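Local coordinates for protein LAE5 (Uncultured bacterium, PDB 5JD3) that probably hydrolyses ester bonds, as a member of the GDSL-like lipase/acylhydrolase family, at residues A[95-109]-A[142-156]. Numbering follows the deposited sequence.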
ATOM      1  N   TRP A  95      -5.544   8.685 -11.348  1.00 30.35           N
ATOM      2  CA  TRP A  95      -4.111   8.885 -11.160  1.00 30.90           C
ATOM      3  C   TRP A  95      -3.682  10.317 -11.469  1.00 36.05           C
ATOM      4  O   TRP A  95      -2.834  10.880 -10.778  1.00 38.18           O
ATOM      5  CB  TRP A  95      -3.321   7.907 -12.031  1.00 29.98           C
ATOM      6  CG  TRP A  95      -1.880   7.780 -11.640  1.00 32.45           C
ATOM      7  CD1 TRP A  95      -0.822   8.465 -12.165  1.00 35.09           C
ATOM      8  CD2 TRP A  95      -1.336   6.910 -10.638  1.00 29.34           C
ATOM      9  NE1 TRP A  95       0.345   8.077 -11.553  1.00 32.82           N
ATOM     10  CE2 TRP A  95       0.057   7.123 -10.613  1.00 31.61           C
ATOM     11  CE3 TRP A  95      -1.893   5.974  -9.763  1.00 26.01           C
ATOM     12  CZ2 TRP A  95       0.900   6.433  -9.743  1.00 29.59           C
ATOM     13  CZ3 TRP A  95      -1.053   5.289  -8.901  1.00 26.59           C
ATOM     14  CH2 TRP A  95       0.328   5.523  -8.898  1.00 24.72           C
ATOM     15  N   GLN A  96      -4.273  10.901 -12.507  1.00 36.06           N
ATOM     16  CA  GLN A  96      -3.919  12.252 -12.929  1.00 41.58           C
ATOM     17  C   GLN A  96      -4.188  13.290 -11.843  1.00 44.48           C
ATOM     18  O   GLN A  96      -3.344  14.143 -11.567  1.00 47.75           O
ATOM     19  CB  GLN A  96      -4.678  12.628 -14.204  1.00 43.91           C
ATOM     20  CG  GLN A  96      -4.528  14.087 -14.606  1.00 52.27           C
ATOM     21  CD  GLN A  96      -3.078  14.513 -14.740  1.00 58.28           C
ATOM     22  OE1 GLN A  96      -2.247  13.774 -15.272  1.00 62.15           O
ATOM     23  NE2 GLN A  96      -2.765  15.709 -14.253  1.00 58.06           N
ATOM     24  N   ASN A  97      -5.362  13.213 -11.224  1.00 42.22           N
ATOM     25  CA  ASN A  97      -5.753  14.194 -10.218  1.00 43.94           C
ATOM     26  C   ASN A  97      -5.221  13.882  -8.823  1.00 42.17           C
ATOM     27  O   ASN A  97      -4.942  14.794  -8.042  1.00 44.54           O
ATOM     28  CB  ASN A  97      -7.278  14.316 -10.163  1.00 49.12           C
ATOM     29  CG  ASN A  97      -7.866  14.880 -11.442  1.00 53.72           C
ATOM     30  OD1 ASN A  97      -7.151  15.442 -12.273  1.00 55.02           O
ATOM     31  ND2 ASN A  97      -9.176  14.739 -11.604  1.00 52.28           N
ATOM     32  N   ASP A  98      -5.075  12.600  -8.506  1.00 40.01           N
ATOM     33  CA  ASP A  98      -4.723  12.198  -7.147  1.00 41.28           C
ATOM     34  C   ASP A  98      -3.236  11.898  -6.951  1.00 41.17           C
ATOM     35  O   ASP A  98      -2.780  11.748  -5.818  1.00 40.82           O
ATOM     36  CB  ASP A  98      -5.549  10.979  -6.728  1.00 40.65           C
ATOM     37  CG  ASP A  98      -7.014  11.314  -6.523  1.00 42.45           C
ATOM     38  OD1 ASP A  98      -7.381  12.498  -6.667  1.00 45.44           O
ATOM     39  OD2 ASP A  98      -7.796  10.394  -6.204  1.00 40.77           O
ATOM     40  N   VAL A  99      -2.482  11.809  -8.041  1.00 39.72           N
ATOM     41  CA  VAL A  99      -1.044  11.581  -7.934  1.00 34.38           C
ATOM     42  C   VAL A  99      -0.242  12.694  -8.605  1.00 34.92           C
ATOM     43  O   VAL A  99       0.445  13.461  -7.931  1.00 37.11           O
ATOM     44  CB  VAL A  99      -0.635  10.226  -8.545  1.00 30.01           C
ATOM     45  CG1 VAL A  99       0.869  10.027  -8.433  1.00 27.48           C
ATOM     46  CG2 VAL A  99      -1.375   9.090  -7.856  1.00 29.34           C
ATOM     47  N   PHE A 100      -0.336  12.778  -9.929  1.00 32.60           N
ATOM     48  CA  PHE A 100       0.408  13.778 -10.690  1.00 37.48           C
ATOM     49  C   PHE A 100       0.011  15.202 -10.313  1.00 39.78           C
ATOM     50  O   PHE A 100       0.854  16.098 -10.268  1.00 42.72           O
ATOM     51  CB  PHE A 100       0.204  13.567 -12.191  1.00 41.87           C
ATOM     52  CG  PHE A 100       0.881  12.339 -12.729  1.00 45.69           C
ATOM     53  CD1 PHE A 100       1.972  11.790 -12.076  1.00 47.46           C
ATOM     54  CD2 PHE A 100       0.430  11.738 -13.893  1.00 47.14           C
ATOM     55  CE1 PHE A 100       2.597  10.660 -12.571  1.00 46.77           C
ATOM     56  CE2 PHE A 100       1.051  10.610 -14.393  1.00 46.39           C
ATOM     57  CZ  PHE A 100       2.137  10.071 -13.732  1.00 45.96           C
ATOM     58  N   GLY A 101      -1.272  15.401 -10.032  1.00 39.38           N
ATOM     59  CA  GLY A 101      -1.791  16.718  -9.713  1.00 40.65           C
ATOM     60  C   GLY A 101      -1.353  17.250  -8.361  1.00 44.40           C
ATOM     61  O   GLY A 101      -1.700  18.370  -7.987  1.00 49.14           O
ATOM     62  N   LEU A 102      -0.592  16.448  -7.623  1.00 41.97           N
ATOM     63  CA  LEU A 102      -0.110  16.856  -6.310  1.00 41.28           C
ATOM     64  C   LEU A 102       1.393  17.115  -6.326  1.00 42.09           C
ATOM     65  O   LEU A 102       1.960  17.570  -5.333  1.00 40.32           O
ATOM     66  CB  LEU A 102      -0.453  15.796  -5.262  1.00 40.28           C
ATOM     67  CG  LEU A 102      -1.949  15.529  -5.077  1.00 41.94           C
ATOM     68  CD1 LEU A 102      -2.189  14.545  -3.943  1.00 40.93           C
ATOM     69  CD2 LEU A 102      -2.697  16.830  -4.832  1.00 44.35           C
ATOM     70  N   LYS A 103       2.058  16.843  -7.436  1.00 45.46           N
ATOM     71  CA  LYS A 103       3.498  17.054  -7.569  1.00 45.57           C
ATOM     72  C   LYS A 103       4.345  16.418  -6.496  1.00 43.10           C
ATOM     73  O   LYS A 103       5.057  17.085  -5.797  1.00 47.20           O
ATOM     74  CB  LYS A 103       3.830  18.534  -7.706  1.00 49.69           C
ATOM     75  CG  LYS A 103       3.203  19.240  -8.877  1.00 56.68           C
ATOM     76  CD  LYS A 103       2.618  20.566  -8.436  1.00 65.71           C
ATOM     77  CE  LYS A 103       1.964  21.371  -9.556  1.00 72.65           C
ATOM     78  NZ  LYS A 103       1.273  20.602 -10.636  1.00 73.52           N
ATOM     79  N   PRO A 104       4.265  15.119  -6.338  1.00 38.19           N
ATOM     80  CA  PRO A 104       4.970  14.490  -5.220  1.00 37.92           C
ATOM     81  C   PRO A 104       6.443  14.237  -5.515  1.00 37.60           C
ATOM     82  O   PRO A 104       6.836  14.146  -6.679  1.00 38.74           O
ATOM     83  CB  PRO A 104       4.220  13.171  -5.048  1.00 34.64           C
ATOM     84  CG  PRO A 104       3.803  12.823  -6.437  1.00 31.01           C
ATOM     85  CD  PRO A 104       3.545  14.126  -7.156  1.00 35.75           C
ATOM     86  N   ASP A 105       7.247  14.130  -4.462  1.00 36.83           N
ATOM     87  CA  ASP A 105       8.650  13.766  -4.601  1.00 37.24           C
ATOM     88  C   ASP A 105       8.782  12.250  -4.578  1.00 35.51           C
ATOM     89  O   ASP A 105       9.657  11.677  -5.224  1.00 30.64           O
ATOM     90  CB  ASP A 105       9.484  14.397  -3.485  1.00 39.96           C
ATOM     91  CG  ASP A 105       9.441  15.911  -3.513  1.00 44.01           C
ATOM     92  OD1 ASP A 105       9.764  16.497  -4.568  1.00 45.91           O
ATOM     93  OD2 ASP A 105       9.074  16.515  -2.483  1.00 44.20           O
ATOM     94  N   TYR A 106       7.896  11.610  -3.823  1.00 38.93           N
ATOM     95  CA  TYR A 106       7.853  10.157  -3.738  1.00 34.38           C
ATOM     96  C   TYR A 106       6.415   9.662  -3.841  1.00 35.39           C
ATOM     97  O   TYR A 106       5.484  10.343  -3.414  1.00 34.42           O
ATOM     98  CB  TYR A 106       8.477   9.670  -2.429  1.00 34.58           C
ATOM     99  CG  TYR A 106       9.941  10.006  -2.264  1.00 37.14           C
ATOM    100  CD1 TYR A 106      10.927   9.119  -2.676  1.00 35.41           C
ATOM    101  CD2 TYR A 106      10.338  11.203  -1.685  1.00 43.96           C
ATOM    102  CE1 TYR A 106      12.266   9.418  -2.523  1.00 40.75           C
ATOM    103  CE2 TYR A 106      11.675  11.511  -1.528  1.00 46.89           C
ATOM    104  CZ  TYR A 106      12.635  10.616  -1.948  1.00 45.46           C
ATOM    105  OH  TYR A 106      13.967  10.921  -1.792  1.00 45.09           O
ATOM    106  N   VAL A 107       6.241   8.476  -4.414  1.00 35.00           N
ATOM    107  CA  VAL A 107       4.927   7.851  -4.480  1.00 31.65           C
ATOM    108  C   VAL A 107       4.979   6.424  -3.951  1.00 30.12           C
ATOM    109  O   VAL A 107       5.752   5.599  -4.439  1.00 31.40           O
ATOM    110  CB  VAL A 107       4.367   7.832  -5.916  1.00 29.80           C
ATOM    111  CG1 VAL A 107       3.117   6.969  -5.986  1.00 27.89           C
ATOM    112  CG2 VAL A 107       4.071   9.243  -6.389  1.00 30.43           C
ATOM    113  N   ALA A 108       4.160   6.143  -2.945  1.00 24.29           N
ATOM    114  CA  ALA A 108       4.016   4.788  -2.436  1.00 23.33           C
ATOM    115  C   ALA A 108       2.664   4.232  -2.859  1.00 28.99           C
ATOM    116  O   ALA A 108       1.632   4.873  -2.662  1.00 25.58           O
ATOM    117  CB  ALA A 108       4.163   4.760  -0.925  1.00 24.85           C
ATOM    118  N   MET A 109       2.669   3.045  -3.454  1.00 30.91           N
ATOM    119  CA  MET A 109       1.431   2.444  -3.928  1.00 32.28           C
ATOM    120  C   MET A 109       1.225   1.042  -3.373  1.00 35.56           C
ATOM    121  O   MET A 109       2.127   0.204  -3.405  1.00 36.17           O
ATOM    122  CB  MET A 109       1.404   2.409  -5.457  1.00 30.42           C
ATOM    123  CG  MET A 109       0.240   1.621  -6.036  1.00 29.53           C
ATOM    124  SD  MET A 109       0.011   1.909  -7.799  1.00 49.66           S
ATOM    125  CE  MET A 109       1.697   1.777  -8.385  1.00 23.57           C
ATOM    126  N   LEU A 142       1.203   2.470 -14.813  1.00 31.09           N
ATOM    127  CA  LEU A 142       1.175   3.547 -13.829  1.00 31.36           C
ATOM    128  C   LEU A 142       2.584   3.883 -13.356  1.00 31.27           C
ATOM    129  O   LEU A 142       2.950   5.053 -13.232  1.00 31.94           O
ATOM    130  CB  LEU A 142       0.300   3.168 -12.633  1.00 28.87           C
ATOM    131  CG  LEU A 142      -1.197   2.997 -12.891  1.00 29.47           C
ATOM    132  CD1 LEU A 142      -1.914   2.602 -11.609  1.00 30.94           C
ATOM    133  CD2 LEU A 142      -1.790   4.271 -13.471  1.00 26.43           C
ATOM    134  N   VAL A 143       3.370   2.845 -13.095  1.00 30.34           N
ATOM    135  CA  VAL A 143       4.744   3.013 -12.643  1.00 30.71           C
ATOM    136  C   VAL A 143       5.609   3.643 -13.730  1.00 31.79           C
ATOM    137  O   VAL A 143       6.404   4.544 -13.456  1.00 34.83           O
ATOM    138  CB  VAL A 143       5.355   1.665 -12.212  1.00 32.16           C
ATOM    139  CG1 VAL A 143       6.862   1.776 -12.081  1.00 31.46           C
ATOM    140  CG2 VAL A 143       4.728   1.192 -10.905  1.00 28.63           C
ATOM    141  N   ALA A 144       5.437   3.178 -14.964  1.00 33.71           N
ATOM    142  CA  ALA A 144       6.213   3.680 -16.096  1.00 38.29           C
ATOM    143  C   ALA A 144       6.015   5.180 -16.306  1.00 43.59           C
ATOM    144  O   ALA A 144       6.941   5.884 -16.712  1.00 45.21           O
ATOM    145  CB  ALA A 144       5.848   2.920 -17.362  1.00 35.78           C
ATOM    146  N   ARG A 145       4.809   5.665 -16.027  1.00 45.19           N
ATOM    147  CA  ARG A 145       4.502   7.083 -16.185  1.00 46.06           C
ATOM    148  C   ARG A 145       4.938   7.908 -14.978  1.00 44.72           C
ATOM    149  O   ARG A 145       5.127   9.119 -15.082  1.00 44.09           O
ATOM    150  CB  ARG A 145       3.004   7.289 -16.422  1.00 53.00           C
ATOM    151  CG  ARG A 145       2.501   6.832 -17.780  1.00 62.44           C
ATOM    152  CD  ARG A 145       1.524   7.846 -18.362  1.00 70.55           C
ATOM    153  NE  ARG A 145       0.490   8.229 -17.403  1.00 73.72           N
ATOM    154  CZ  ARG A 145      -0.740   7.727 -17.386  1.00 77.33           C
ATOM    155  NH1 ARG A 145      -1.100   6.819 -18.283  1.00 79.94           N
ATOM    156  NH2 ARG A 145      -1.612   8.137 -16.476  1.00 77.56           N
ATOM    157  N   THR A 146       5.097   7.248 -13.834  1.00 44.04           N
ATOM    158  CA  THR A 146       5.350   7.947 -12.578  1.00 42.67           C
ATOM    159  C   THR A 146       6.824   7.911 -12.170  1.00 47.38           C
ATOM    160  O   THR A 146       7.326   8.845 -11.546  1.00 47.83           O
ATOM    161  CB  THR A 146       4.496   7.352 -11.437  1.00 40.31           C
ATOM    162  OG1 THR A 146       3.120   7.327 -11.834  1.00 43.52           O
ATOM    163  CG2 THR A 146       4.632   8.177 -10.167  1.00 38.82           C
ATOM    164  N   ALA A 147       7.515   6.834 -12.529  1.00 50.72           N
ATOM    165  CA  ALA A 147       8.919   6.656 -12.158  1.00 52.91           C
ATOM    166  C   ALA A 147       9.845   7.823 -12.551  1.00 55.04           C
ATOM    167  O   ALA A 147      10.680   8.232 -11.745  1.00 55.99           O
ATOM    168  CB  ALA A 147       9.451   5.349 -12.748  1.00 56.20           C
ATOM    169  N   PRO A 148       9.713   8.363 -13.779  1.00 59.40           N
ATOM    170  CA  PRO A 148      10.652   9.444 -14.108  1.00 61.52           C
ATOM    171  C   PRO A 148      10.340  10.771 -13.417  1.00 63.17           C
ATOM    172  O   PRO A 148      11.247  11.586 -13.245  1.00 68.81           O
ATOM    173  CB  PRO A 148      10.500   9.594 -15.629  1.00 65.48           C
ATOM    174  CG  PRO A 148       9.806   8.351 -16.085  1.00 65.78           C
ATOM    175  CD  PRO A 148       8.919   7.968 -14.956  1.00 61.93           C
ATOM    176  N   THR A 149       9.087  10.988 -13.027  1.00 55.76           N
ATOM    177  CA  THR A 149       8.684  12.283 -12.488  1.00 50.81           C
ATOM    178  C   THR A 149       8.882  12.389 -10.976  1.00 44.99           C
ATOM    179  O   THR A 149       8.586  13.425 -10.381  1.00 45.72           O
ATOM    180  CB  THR A 149       7.205  12.593 -12.813  1.00 54.21           C
ATOM    181  OG1 THR A 149       6.928  13.970 -12.527  1.00 64.32           O
ATOM    182  CG2 THR A 149       6.273  11.718 -11.994  1.00 49.27           C
ATOM    183  N   VAL A 150       9.388  11.327 -10.356  1.00 42.02           N
ATOM    184  CA  VAL A 150       9.604  11.329  -8.911  1.00 40.70           C
ATOM    185  C   VAL A 150      11.029  10.933  -8.538  1.00 39.91           C
ATOM    186  O   VAL A 150      11.748  10.333  -9.338  1.00 41.95           O
ATOM    187  CB  VAL A 150       8.627  10.379  -8.190  1.00 36.72           C
ATOM    188  CG1 VAL A 150       7.189  10.826  -8.407  1.00 33.04           C
ATOM    189  CG2 VAL A 150       8.828   8.947  -8.664  1.00 35.85           C
ATOM    190  N   LYS A 151      11.430  11.275  -7.317  1.00 40.41           N
ATOM    191  CA  LYS A 151      12.749  10.910  -6.811  1.00 41.37           C
ATOM    192  C   LYS A 151      12.811   9.428  -6.464  1.00 41.00           C
ATOM    193  O   LYS A 151      13.885   8.829  -6.446  1.00 42.91           O
ATOM    194  CB  LYS A 151      13.108  11.749  -5.582  1.00 44.41           C
ATOM    195  CG  LYS A 151      13.398  13.209  -5.884  1.00 45.39           C
ATOM    196  CD  LYS A 151      14.006  13.909  -4.679  1.00 49.35           C
ATOM    197  CE  LYS A 151      14.452  15.319  -5.026  1.00 55.40           C
ATOM    198  NZ  LYS A 151      15.137  15.984  -3.883  1.00 63.16           N
ATOM    199  N   GLY A 152      11.652   8.843  -6.184  1.00 41.21           N
ATOM    200  CA  GLY A 152      11.572   7.435  -5.845  1.00 42.42           C
ATOM    201  C   GLY A 152      10.141   6.937  -5.801  1.00 42.31           C
ATOM    202  O   GLY A 152       9.220   7.692  -5.488  1.00 40.25           O
ATOM    203  N   MET A 153       9.953   5.661  -6.120  1.00 41.01           N
ATOM    204  CA  MET A 153       8.626   5.061  -6.097  1.00 39.39           C
ATOM    205  C   MET A 153       8.631   3.754  -5.315  1.00 37.30           C
ATOM    206  O   MET A 153       9.444   2.867  -5.573  1.00 37.71           O
ATOM    207  CB  MET A 153       8.120   4.827  -7.520  1.00 39.72           C
ATOM    208  CG  MET A 153       6.641   4.486  -7.591  1.00 45.02           C
ATOM    209  SD  MET A 153       5.926   4.824  -9.209  1.00 58.88           S
ATOM    210  CE  MET A 153       4.184   4.611  -8.854  1.00 25.25           C
ATOM    211  N   ILE A 154       7.716   3.642  -4.358  1.00 36.11           N
ATOM    212  CA  ILE A 154       7.652   2.473  -3.489  1.00 34.87           C
ATOM    213  C   ILE A 154       6.417   1.625  -3.773  1.00 38.13           C
ATOM    214  O   ILE A 154       5.295   2.131  -3.782  1.00 40.53           O
ATOM    215  CB  ILE A 154       7.645   2.877  -1.999  1.00 33.61           C
ATOM    216  CG1 ILE A 154       8.872   3.728  -1.661  1.00 37.39           C
ATOM    217  CG2 ILE A 154       7.590   1.646  -1.113  1.00 24.59           C
ATOM    218  CD1 ILE A 154       8.598   5.217  -1.630  1.00 42.81           C
ATOM    219  N   LEU A 155       6.629   0.335  -4.005  1.00 36.26           N
ATOM    220  CA  LEU A 155       5.524  -0.587  -4.234  1.00 31.75           C
ATOM    221  C   LEU A 155       5.343  -1.524  -3.046  1.00 29.95           C
ATOM    222  O   LEU A 155       6.236  -2.302  -2.714  1.00 32.95           O
ATOM    223  CB  LEU A 155       5.749  -1.393  -5.515  1.00 28.60           C
ATOM    224  CG  LEU A 155       5.878  -0.568  -6.797  1.00 30.86           C
ATOM    225  CD1 LEU A 155       5.939  -1.469  -8.021  1.00 30.77           C
ATOM    226  CD2 LEU A 155       4.731   0.422  -6.910  1.00 33.95           C
ATOM    227  N   LEU A 156       4.182  -1.437  -2.406  1.00 28.57           N
ATOM    228  CA  LEU A 156       3.862  -2.304  -1.279  1.00 29.96           C
ATOM    229  C   LEU A 156       2.973  -3.449  -1.743  1.00 28.65           C
ATOM    230  O   LEU A 156       1.888  -3.222  -2.281  1.00 27.16           O
ATOM    231  CB  LEU A 156       3.177  -1.519  -0.156  1.00 33.72           C
ATOM    232  CG  LEU A 156       3.994  -0.455   0.588  1.00 36.60           C
ATOM    233  CD1 LEU A 156       4.040   0.861  -0.177  1.00 36.60           C
ATOM    234  CD2 LEU A 156       3.441  -0.244   1.991  1.00 38.12           C
TER
HETATM  235  O   HOH W   1       9.495  14.943  -7.849  1.00 53.47           O
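Leu-142 CD2 lies over one face of the Trp-95 indole, 4.2 Å from the centroid of its five-membered ring, a CH-pi contact; Val-99 CG2 sits centrally on the opposite face. Met-153 CE, Thr-146 OG1 and Phe-100 CE2 meet the indole edge, and Trp-95 NE1 lies over a face of the Phe-100 ring. Strand 106-110, helix 132-146 and strand 152-156 form a beta-alpha-beta crossover in a parallel sheet, consistent with the three-layer SGNH (GDSL) fold. Trp-95 NE1 bonds only weakly to Thr-146 OG1 (2.9 Å, 127° at the hydrogen); that hydroxyl donates to Leu-142 O at 2.7 Å, which fixes its rotation. A chi1 of -164°, setting CG opposite the backbone N, carries the indole between Leu-142 and Val-99; an alanine here would probably open a gap between them and leave Thr-146 OG1 without its weak donor. Phe-100 CZ touches Arg-145 O at 3.4 Å, with CE2 at the guanidinium edge, planes 56° apart; Glu-141 salt-bridges Arg-145 NH1. Val-107 N bonds to Gly-152 O (3.3 Å); Ile-154 N to Val-107 O, Met-109 N to Ile-154 O and Leu-156 N to Met-109 O are each 2.8 Å. On the other sheet face, Lys-151 CB rests over the Tyr-106 ring, 3.8 Å from its CZ.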